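Local coordinates for protein nicotinate phosphoribosyltransferase (Saccharomyces cerevisiae, PDB 1VLP) that catalyses the first step of NAD biosynthesis from nicotinic acid, the ATP-dependent joining of nicotinate to phosphoribosyl diphosphate to give nicotinate ribonucleotide, at residues N263-W268 with K292-P297; A277-T282 with S333-Y338; V303-D308 with H321-V326. One frame throughout, in Å; residues are numbered along the deposited sequence. Where two conformers were deposited one is given.

Contact 1: residues N263-W268 with K292-P297; sequences NAMDCW and KSFRPP
M265, a selenomethionine on helix 260-272, reaches across to S293 and F294 in the loop between helices 287-291 and 298-301. It is the only side chain of segment 263-268 that touches this loop. Its methyl CE lies 3.6 Å from S293 OG. The same CE is 3.7 Å from the backbone O of S293, so the methyl sits beside two oxygens of one residue. The selenium takes the aromatic neighbour: SE is 4.3 Å from CD1 of F294. SE is 5.5 Å from the centroid of the F294 ring and lies 71° off the ring normal. This is an oblique Met-aromatic contact. The selenomethionine chain runs out from the helix and then bends at its last torsion (chi3 -68°). That bend turns CE to S293 while SE stays by the ring.

Neighbouring elements help to place the loop. F294 O accepts a hydrogen bond from H322 NE2 of helix 312-326. The F294 ring also meets the ring of F290, and S293 OG has a weak hydrogen bond with F290 O. Within the loop, F294 is the centre of an inverse gamma turn, and the R295 N to S293 O bond is weak. Y302 touches both M265 and F294. On the helix, D266 OD1 is hydrogen-bonded to Y298 OH just beyond the loop.

No hydrogen bond crosses between the two segments. The M265 contact itself is a buried one with little directional demand: a methyl against the serine oxygens and a polarisable selenium next to an aromatic ring.

Contact 2: residues A277-T282 with S333-Y338; sequences AGLALT and SKIICY
This is an apolar side-chain contact between two strands of the parallel sheet that are not direct neighbours. The sheet belongs to the alpha/beta-barrel-type domain of the enzyme. Strand 304-307 lies between 279-281, a weakly bonded edge strand, and 335-338. L279 reaches over strand 304-307 on one side of the sheet and touches I335 and C337. The nearest CA atoms, those of L279 and C337, are 7.8 Å apart.

The two methyls of L279 divide the work. CD1 lies 3.6 Å from CB of C337, so the cysteine is met at its CB. CD2 packs against the branch point of I335, 4.0 Å from both CB and CG2 of that residue. The L279 and I335 side chains cross at about a right angle. In I335, CG2 stands anti to the backbone N while CG1 lies beside it (chi1 -66°), which offers the CG2 methyl to the leucine.

The backbones behind these side chains are tied through the middle strand. A280 makes backbone hydrogen bonds with G304 and R306, and I335 bonds with V303. Further out, I335 and C337 also touch T362 of strand 360-365.

L279 touches T241, and the side chains of C337 and R306 are about 4 Å apart at their nearest atoms. Both T241 and R306 are assigned to nicotinate binding by similarity. The contact therefore borders the probable nicotinate site on this side of the sheet. The contact itself brings only aliphatic carbon together, so it is apolar and weakly directional, while the polar bonds that set the strands' spacing run through strand 304-307.

Contact 3: residues V303-D308 with H321-V326; sequences VGVRQD and HHYHDV
Y323 of helix 312-326 drives its phenol oxygen against strand 304-307, and the close part of the contact gathers round that one atom. OH rests on the main chain of G304, 3.4 Å from its CA and 3.6 Å from its C. It is also 3.8 Å from CG1 of V305. V305 and Y323 approach from opposite directions. With CG anti to the carbonyl carbon (chi1 -85°), the Y323 ring is sent away from the helix, and its OH end meets G304. The three touching residues are all buried. L329 and K334 also touch Y323, and V305 packs on Y315 and I319 of the same helix.

Strand 304-307, helix 312-326 and strand 335-338 form a beta-alpha-beta unit in the parallel sheet. The contact sets the last turn of the crossover helix against G304 and V305 of strand 304-307. That turn is partly widened. H321 O accepts the ordinary alpha-helical bond from D325 N at 3.0 Å, and also a pi-type bond from V326 N at 3.2 Å.

The far side of the helix, in contrast, is exposed. There H321 ND1 donates to D325 OD2 at 2.8 Å, with an N-H...O angle of 154°. The carboxylate uses its anti lone pair, and its oxygen lies near the imidazole plane. Both residues touch a crystal neighbour, which may influence their pairing. Towards the other end of the strand, R306, a nicotinate-binding residue by similarity, forms a salt bridge with OD1 of D308 whose hydrogen bond is weak (NH2 to OD1, 3.3 Å). OD2 of D308 is hydrogen-bonded to NE2 of H244, which by similarity is probably the phosphohistidine and carries no phosphate here.

In the fold
All three contacts lie on the same side of the chain's centre. Contacts 2 and 3 are closest, with centres about 7 Å apart, and share the parallel sheet: strand 304-307 of contact 3 lies between the two strands of contact 2. Contact 1 is about 13 Å from contact 2 and 14 Å from contact 3. Along the chain, contact 1 closes before contact 3 opens, its segments alternate with those of contact 2, and both segments of contact 3 fall between those of contact 2. W268 NE1 meets A277 O between contacts 1 and 2. F294 O meets H322 NE2 between contacts 1 and 3. These bonds tie contact 1 to the sheet bordering the probable nicotinate site.

Contact 1: residues N263-W268 with K292-P297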
loop_
_atom_site.group_PDB
_atom_site.type_symbol
_atom_site.label_atom_id
_atom_site.label_comp_id
_atom_site.label_asym_id
_atom_site.label_seq_id
_atom_site.Cartn_x
_atom_site.Cartn_y
_atom_site.Cartn_z
ATOM N N ASN A 263 2.639 3.201 -21.392
ATOM C CA ASN A 263 2.262 1.799 -21.565
ATOM C C ASN A 263 1.510 1.282 -20.360
ATOM O O ASN A 263 0.519 0.558 -20.509
ATOM C CB ASN A 263 3.478 0.932 -21.825
ATOM C CG ASN A 263 4.011 1.100 -23.233
ATOM O OD1 ASN A 263 3.284 1.509 -24.128
ATOM N ND2 ASN A 263 5.292 0.785 -23.434
ATOM N N ALA A 264 1.952 1.678 -19.162
ATOM C CA ALA A 264 1.293 1.284 -17.944
ATOM C C ALA A 264 -0.121 1.863 -17.870
ATOM O O ALA A 264 -1.013 1.151 -17.446
ATOM C CB ALA A 264 2.079 1.691 -16.685
HETATM N N MSE A 265 -0.322 3.134 -18.224
HETATM C CA MSE A 265 -1.680 3.697 -18.188
HETATM C C MSE A 265 -2.578 2.986 -19.197
HETATM O O MSE A 265 -3.722 2.624 -18.896
HETATM C CB MSE A 265 -1.694 5.186 -18.505
HETATM C CG MSE A 265 -0.962 6.018 -17.514
HETATM SE SE MSE A 265 -1.272 7.931 -17.946
HETATM C CE MSE A 265 -0.381 8.157 -19.542
ATOM N N ASP A 266 -2.064 2.784 -20.406
ATOM C CA ASP A 266 -2.847 2.096 -21.408
ATOM C C ASP A 266 -3.316 0.768 -20.904
ATOM O O ASP A 266 -4.495 0.397 -21.083
ATOM C CB ASP A 266 -2.026 1.875 -22.662
ATOM C CG ASP A 266 -1.974 3.085 -23.540
ATOM O OD1 ASP A 266 -2.938 3.847 -23.567
ATOM O OD2 ASP A 266 -0.981 3.231 -24.265
ATOM N N CYS A 267 -2.407 -0.005 -20.344
ATOM C CA CYS A 267 -2.760 -1.295 -19.913
ATOM C C CYS A 267 -3.787 -1.245 -18.794
ATOM O O CYS A 267 -4.719 -2.042 -18.741
ATOM C CB CYS A 267 -1.545 -2.043 -19.387
ATOM S SG CYS A 267 -0.550 -2.805 -20.608
ATOM N N TRP A 268 -3.602 -0.301 -17.873
ATOM C CA TRP A 268 -4.509 -0.176 -16.737
ATOM C C TRP A 268 -5.900 0.146 -17.278
ATOM O O TRP A 268 -6.879 -0.473 -16.903
ATOM C CB TRP A 268 -4.002 0.909 -15.766
ATOM C CG TRP A 268 -4.673 0.927 -14.412
ATOM C CD1 TRP A 268 -5.620 1.786 -13.975
ATOM C CD2 TRP A 268 -4.380 0.061 -13.297
ATOM N NE1 TRP A 268 -5.933 1.539 -12.662
ATOM C CE2 TRP A 268 -5.211 0.466 -12.228
ATOM C CE3 TRP A 268 -3.515 -1.024 -13.110
ATOM C CZ2 TRP A 268 -5.179 -0.151 -10.980
ATOM C CZ3 TRP A 268 -3.497 -1.653 -11.858
ATOM C CH2 TRP A 268 -4.325 -1.211 -10.824
ATOM N N LYS A 292 4.859 14.238 -19.254
ATOM C CA LYS A 292 4.977 14.318 -20.704
ATOM C C LYS A 292 3.847 13.616 -21.459
ATOM O O LYS A 292 3.526 14.032 -22.549
ATOM C CB LYS A 292 6.281 13.692 -21.218
ATOM C CG LYS A 292 7.552 14.357 -20.807
ATOM C CD LYS A 292 8.749 13.491 -21.279
ATOM C CE LYS A 292 10.074 14.247 -21.143
ATOM N NZ LYS A 292 11.186 13.555 -21.880
ATOM N N SER A 293 3.278 12.546 -20.892
ATOM C CA SER A 293 2.207 11.791 -21.559
ATOM C C SER A 293 0.862 12.034 -20.943
ATOM O O SER A 293 -0.126 11.399 -21.362
ATOM C CB SER A 293 2.487 10.263 -21.567
ATOM O OG SER A 293 2.743 9.724 -20.290
ATOM N N PHE A 294 0.814 12.882 -19.901
ATOM C CA PHE A 294 -0.448 13.114 -19.161
ATOM C C PHE A 294 -1.301 14.225 -19.784
ATOM O O PHE A 294 -1.291 15.400 -19.342
ATOM C CB PHE A 294 -0.147 13.423 -17.692
ATOM C CG PHE A 294 -1.298 13.163 -16.746
ATOM C CD1 PHE A 294 -2.048 11.957 -16.805
ATOM C CD2 PHE A 294 -1.547 14.032 -15.703
ATOM C CE1 PHE A 294 -3.041 11.657 -15.908
ATOM C CE2 PHE A 294 -2.578 13.720 -14.783
ATOM C CZ PHE A 294 -3.301 12.530 -14.883
ATOM N N ARG A 295 -1.960 13.840 -20.868
ATOM C CA ARG A 295 -2.850 14.703 -21.619
ATOM C C ARG A 295 -4.000 13.825 -22.127
ATOM O O ARG A 295 -3.964 12.597 -21.935
ATOM C CB ARG A 295 -2.082 15.399 -22.727
ATOM C CG ARG A 295 -1.484 14.512 -23.695
ATOM C CD ARG A 295 -0.462 15.294 -24.549
ATOM N NE ARG A 295 0.648 14.446 -24.980
ATOM C CZ ARG A 295 1.671 14.855 -25.733
ATOM N NH1 ARG A 295 1.749 16.120 -26.164
ATOM N NH2 ARG A 295 2.622 13.986 -26.062
ATOM N N PRO A 296 -5.046 14.439 -22.708
ATOM C CA PRO A 296 -6.225 13.669 -23.095
ATOM C C PRO A 296 -5.823 12.517 -24.024
ATOM O O PRO A 296 -4.904 12.667 -24.826
ATOM C CB PRO A 296 -7.125 14.722 -23.753
ATOM C CG PRO A 296 -6.722 16.008 -23.128
ATOM C CD PRO A 296 -5.229 15.867 -23.017
ATOM N N PRO A 297 -6.446 11.345 -23.866
ATOM C CA PRO A 297 -7.574 10.991 -22.978
ATOM C C PRO A 297 -7.190 10.653 -21.513
ATOM O O PRO A 297 -8.045 10.666 -20.624
ATOM C CB PRO A 297 -8.152 9.742 -23.670
ATOM C CG PRO A 297 -6.934 9.061 -24.255
ATOM C CD PRO A 297 -5.959 10.170 -24.642
#

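Contact 2: residues A277-T282 with S333-Y338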
loop_
_atom_site.group_PDB
_atom_site.type_symbol
_atom_site.label_atom_id
_atom_site.label_comp_id
_atom_site.label_asym_id
_atom_site.label_seq_id
_atom_site.Cartn_x
_atom_site.Cartn_y
_atom_site.Cartn_z
ATOM N N ALA A 277 -10.155 4.290 -13.982
ATOM C CA ALA A 277 -8.702 4.449 -13.979
ATOM C C ALA A 277 -8.189 4.842 -12.565
ATOM O O ALA A 277 -7.184 4.350 -12.149
ATOM C CB ALA A 277 -8.287 5.462 -14.977
ATOM N N GLY A 278 -8.945 5.657 -11.854
ATOM C CA GLY A 278 -8.643 6.072 -10.496
ATOM C C GLY A 278 -7.668 7.231 -10.438
ATOM O O GLY A 278 -7.733 8.169 -11.216
ATOM N N LEU A 279 -6.781 7.169 -9.468
ATOM C CA LEU A 279 -5.750 8.157 -9.304
ATOM C C LEU A 279 -4.431 7.696 -9.904
ATOM O O LEU A 279 -3.983 6.555 -9.703
ATOM C CB LEU A 279 -5.554 8.492 -7.822
ATOM C CG LEU A 279 -6.766 9.004 -7.077
ATOM C CD1 LEU A 279 -6.469 8.828 -5.607
ATOM C CD2 LEU A 279 -7.057 10.441 -7.414
ATOM N N ALA A 280 -3.769 8.600 -10.609
ATOM C CA ALA A 280 -2.502 8.271 -11.215
ATOM C C ALA A 280 -1.355 8.444 -10.208
ATOM O O ALA A 280 -1.279 9.413 -9.515
ATOM C CB ALA A 280 -2.254 9.121 -12.448
ATOM N N LEU A 281 -0.456 7.472 -10.153
ATOM C CA LEU A 281 0.776 7.554 -9.392
ATOM C C LEU A 281 1.929 8.051 -10.281
ATOM O O LEU A 281 2.414 7.346 -11.152
ATOM C CB LEU A 281 1.083 6.164 -8.836
ATOM C CG LEU A 281 2.077 6.023 -7.709
ATOM C CD1 LEU A 281 1.790 6.969 -6.514
ATOM C CD2 LEU A 281 2.091 4.572 -7.260
ATOM N N THR A 282 2.354 9.290 -10.059
ATOM C CA THR A 282 3.191 9.999 -11.027
ATOM C C THR A 282 4.697 9.933 -10.809
ATOM O O THR A 282 5.460 10.286 -11.723
ATOM C CB THR A 282 2.779 11.499 -11.090
ATOM O OG1 THR A 282 3.149 12.135 -9.878
ATOM C CG2 THR A 282 1.256 11.662 -11.233
ATOM N N SER A 333 -11.203 20.673 -10.587
ATOM C CA SER A 333 -11.598 19.614 -11.529
ATOM C C SER A 333 -11.024 18.229 -11.079
ATOM O O SER A 333 -11.631 17.162 -11.328
ATOM C CB SER A 333 -11.009 19.923 -12.920
ATOM O OG SER A 333 -11.605 21.055 -13.515
ATOM N N LYS A 334 -9.856 18.277 -10.437
ATOM C CA LYS A 334 -9.049 17.067 -10.129
ATOM C C LYS A 334 -8.557 16.992 -8.650
ATOM O O LYS A 334 -8.506 18.017 -7.922
ATOM C CB LYS A 334 -7.874 16.996 -11.120
ATOM C CG LYS A 334 -8.319 16.956 -12.608
ATOM C CD LYS A 334 -8.983 15.649 -12.965
ATOM C CE LYS A 334 -9.316 15.569 -14.461
ATOM N NZ LYS A 334 -9.997 14.273 -14.796
ATOM N N ILE A 335 -8.214 15.773 -8.247
ATOM C CA ILE A 335 -7.885 15.397 -6.891
ATOM C C ILE A 335 -6.376 15.177 -6.785
ATOM O O ILE A 335 -5.774 14.587 -7.675
ATOM C CB ILE A 335 -8.610 14.028 -6.480
ATOM C CG1 ILE A 335 -10.108 14.267 -6.447
ATOM C CG2 ILE A 335 -8.111 13.517 -5.136
ATOM C CD1 ILE A 335 -10.953 12.978 -6.441
ATOM N N ILE A 336 -5.771 15.644 -5.683
ATOM C CA ILE A 336 -4.530 15.113 -5.187
ATOM C C ILE A 336 -4.792 14.322 -3.911
ATOM O O ILE A 336 -5.412 14.801 -2.973
ATOM C CB ILE A 336 -3.433 16.194 -4.870
ATOM C CG1 ILE A 336 -3.133 17.043 -6.095
ATOM C CG2 ILE A 336 -2.181 15.526 -4.349
ATOM C CD1 ILE A 336 -2.140 18.114 -5.867
ATOM N N CYS A 337 -4.353 13.081 -3.931
ATOM C CA CYS A 337 -4.415 12.224 -2.745
ATOM C C CYS A 337 -2.999 12.135 -2.131
ATOM O O CYS A 337 -2.079 11.640 -2.756
ATOM C CB CYS A 337 -4.876 10.845 -3.145
ATOM S SG CYS A 337 -4.919 9.769 -1.681
ATOM N N TYR A 338 -2.851 12.688 -0.942
ATOM C CA TYR A 338 -1.612 12.715 -0.208
ATOM C C TYR A 338 -1.552 11.453 0.662
ATOM O O TYR A 338 -2.471 11.196 1.459
ATOM C CB TYR A 338 -1.584 13.934 0.698
ATOM C CG TYR A 338 -1.700 15.257 -0.033
ATOM C CD1 TYR A 338 -0.601 15.917 -0.517
ATOM C CD2 TYR A 338 -2.940 15.833 -0.248
ATOM C CE1 TYR A 338 -0.731 17.126 -1.165
ATOM C CE2 TYR A 338 -3.090 17.035 -0.930
ATOM C CZ TYR A 338 -1.967 17.684 -1.388
ATOM O OH TYR A 338 -2.150 18.875 -2.037
#

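Contact 3: residues V303-D308 with H321-V326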
loop_
_atom_site.group_PDB
_atom_site.type_symbol
_atom_site.label_atom_id
_atom_site.label_comp_id
_atom_site.label_asym_id
_atom_site.label_seq_id
_atom_site.Cartn_x
_atom_site.Cartn_y
_atom_site.Cartn_z
ATOM N N VAL A 303 -8.963 10.559 -12.277
ATOM C CA VAL A 303 -9.686 11.613 -11.591
ATOM C C VAL A 303 -8.771 12.492 -10.773
ATOM O O VAL A 303 -9.234 13.454 -10.151
ATOM C CB VAL A 303 -10.779 11.045 -10.664
ATOM C CG1 VAL A 303 -11.881 10.343 -11.511
ATOM C CG2 VAL A 303 -10.187 10.154 -9.611
ATOM N N GLY A 304 -7.495 12.162 -10.816
ATOM C CA GLY A 304 -6.477 12.877 -10.117
ATOM C C GLY A 304 -5.206 12.068 -10.014
ATOM O O GLY A 304 -4.969 11.107 -10.774
ATOM N N VAL A 305 -4.378 12.503 -9.078
ATOM C CA VAL A 305 -3.045 11.988 -8.892
ATOM C C VAL A 305 -2.851 11.647 -7.418
ATOM O O VAL A 305 -3.496 12.241 -6.542
ATOM C CB VAL A 305 -1.922 12.964 -9.312
ATOM C CG1 VAL A 305 -1.875 13.162 -10.852
ATOM C CG2 VAL A 305 -2.040 14.297 -8.566
ATOM N N ARG A 306 -2.010 10.656 -7.166
ATOM C CA ARG A 306 -1.609 10.288 -5.773
ATOM C C ARG A 306 -0.167 10.798 -5.529
ATOM O O ARG A 306 0.762 10.505 -6.317
ATOM C CB ARG A 306 -1.741 8.755 -5.497
ATOM C CG ARG A 306 -1.550 8.330 -3.980
ATOM C CD ARG A 306 -1.646 6.760 -3.848
ATOM N NE ARG A 306 -0.486 6.251 -3.093
ATOM C CZ ARG A 306 0.135 5.103 -3.322
ATOM N NH1 ARG A 306 -0.283 4.260 -4.272
ATOM N NH2 ARG A 306 1.179 4.780 -2.567
ATOM N N GLN A 307 -0.006 11.583 -4.453
ATOM C CA GLN A 307 1.282 12.134 -4.026
ATOM C C GLN A 307 1.889 11.175 -2.952
ATOM O O GLN A 307 1.261 10.898 -1.943
ATOM C CB GLN A 307 1.109 13.539 -3.506
ATOM C CG GLN A 307 2.404 14.267 -3.102
ATOM C CD GLN A 307 2.898 13.920 -1.734
ATOM O OE1 GLN A 307 2.128 13.921 -0.751
ATOM N NE2 GLN A 307 4.208 13.683 -1.629
ATOM N N ASP A 308 3.071 10.642 -3.230
ATOM C CA ASP A 308 3.664 9.607 -2.422
ATOM C C ASP A 308 5.126 9.867 -2.051
ATOM O O ASP A 308 5.696 9.074 -1.277
ATOM C CB ASP A 308 3.579 8.290 -3.188
ATOM C CG ASP A 308 3.707 7.065 -2.283
ATOM O OD1 ASP A 308 3.102 7.047 -1.177
ATOM O OD2 ASP A 308 4.399 6.123 -2.724
ATOM N N HIS A 321 -0.387 23.630 -11.789
ATOM C CA HIS A 321 0.053 24.259 -13.034
ATOM C C HIS A 321 -0.204 23.334 -14.220
ATOM O O HIS A 321 -0.670 23.765 -15.244
ATOM C CB HIS A 321 1.540 24.614 -12.944
ATOM C CG HIS A 321 2.147 25.009 -14.274
ATOM N ND1 HIS A 321 1.775 26.153 -14.927
ATOM C CD2 HIS A 321 3.061 24.400 -15.068
ATOM C CE1 HIS A 321 2.423 26.248 -16.074
ATOM N NE2 HIS A 321 3.234 25.206 -16.179
ATOM N N HIS A 322 0.103 22.050 -14.075
ATOM C CA HIS A 322 -0.143 21.134 -15.178
ATOM C C HIS A 322 -1.603 21.089 -15.552
ATOM O O HIS A 322 -1.942 21.226 -16.715
ATOM C CB HIS A 322 0.337 19.738 -14.881
ATOM C CG HIS A 322 0.275 18.833 -16.073
ATOM N ND1 HIS A 322 1.190 18.900 -17.107
ATOM C CD2 HIS A 322 -0.603 17.855 -16.396
ATOM C CE1 HIS A 322 0.878 17.974 -18.007
ATOM N NE2 HIS A 322 -0.190 17.321 -17.587
ATOM N N TYR A 323 -2.475 20.878 -14.583
ATOM C CA TYR A 323 -3.887 20.725 -14.897
ATOM C C TYR A 323 -4.559 22.038 -15.390
ATOM O O TYR A 323 -5.301 22.021 -16.371
ATOM C CB TYR A 323 -4.621 20.217 -13.678
ATOM C CG TYR A 323 -4.644 18.721 -13.433
ATOM C CD1 TYR A 323 -5.055 17.829 -14.434
ATOM C CD2 TYR A 323 -4.350 18.200 -12.166
ATOM C CE1 TYR A 323 -5.134 16.459 -14.200
ATOM C CE2 TYR A 323 -4.418 16.860 -11.913
ATOM C CZ TYR A 323 -4.826 15.972 -12.918
ATOM O OH TYR A 323 -4.900 14.608 -12.585
ATOM N N HIS A 324 -4.261 23.142 -14.739
ATOM C CA HIS A 324 -4.996 24.367 -14.989
ATOM C C HIS A 324 -4.426 25.190 -16.124
ATOM O O HIS A 324 -5.150 25.729 -16.930
ATOM C CB HIS A 324 -4.980 25.242 -13.721
ATOM C CG HIS A 324 -5.795 26.509 -13.823
ATOM N ND1 HIS A 324 -7.159 26.500 -14.033
ATOM C CD2 HIS A 324 -5.450 27.811 -13.677
ATOM C CE1 HIS A 324 -7.613 27.745 -14.044
ATOM N NE2 HIS A 324 -6.599 28.561 -13.831
ATOM N N ASP A 325 -3.112 25.239 -16.187
ATOM C CA ASP A 325 -2.389 25.995 -17.198
ATOM C C ASP A 325 -2.100 25.180 -18.453
ATOM O O ASP A 325 -2.387 25.663 -19.563
ATOM C CB ASP A 325 -1.093 26.584 -16.631
ATOM C CG ASP A 325 -1.339 27.661 -15.532
ATOM O OD1 ASP A 325 -2.441 28.237 -15.486
ATOM O OD2 ASP A 325 -0.409 27.895 -14.721
ATOM N N VAL A 326 -1.537 23.979 -18.320
ATOM C CA VAL A 326 -1.170 23.211 -19.504
ATOM C C VAL A 326 -2.386 22.566 -20.122
ATOM O O VAL A 326 -2.590 22.630 -21.339
ATOM C CB VAL A 326 -0.072 22.187 -19.200
ATOM C CG1 VAL A 326 0.324 21.424 -20.463
ATOM C CG2 VAL A 326 1.182 22.924 -18.598
#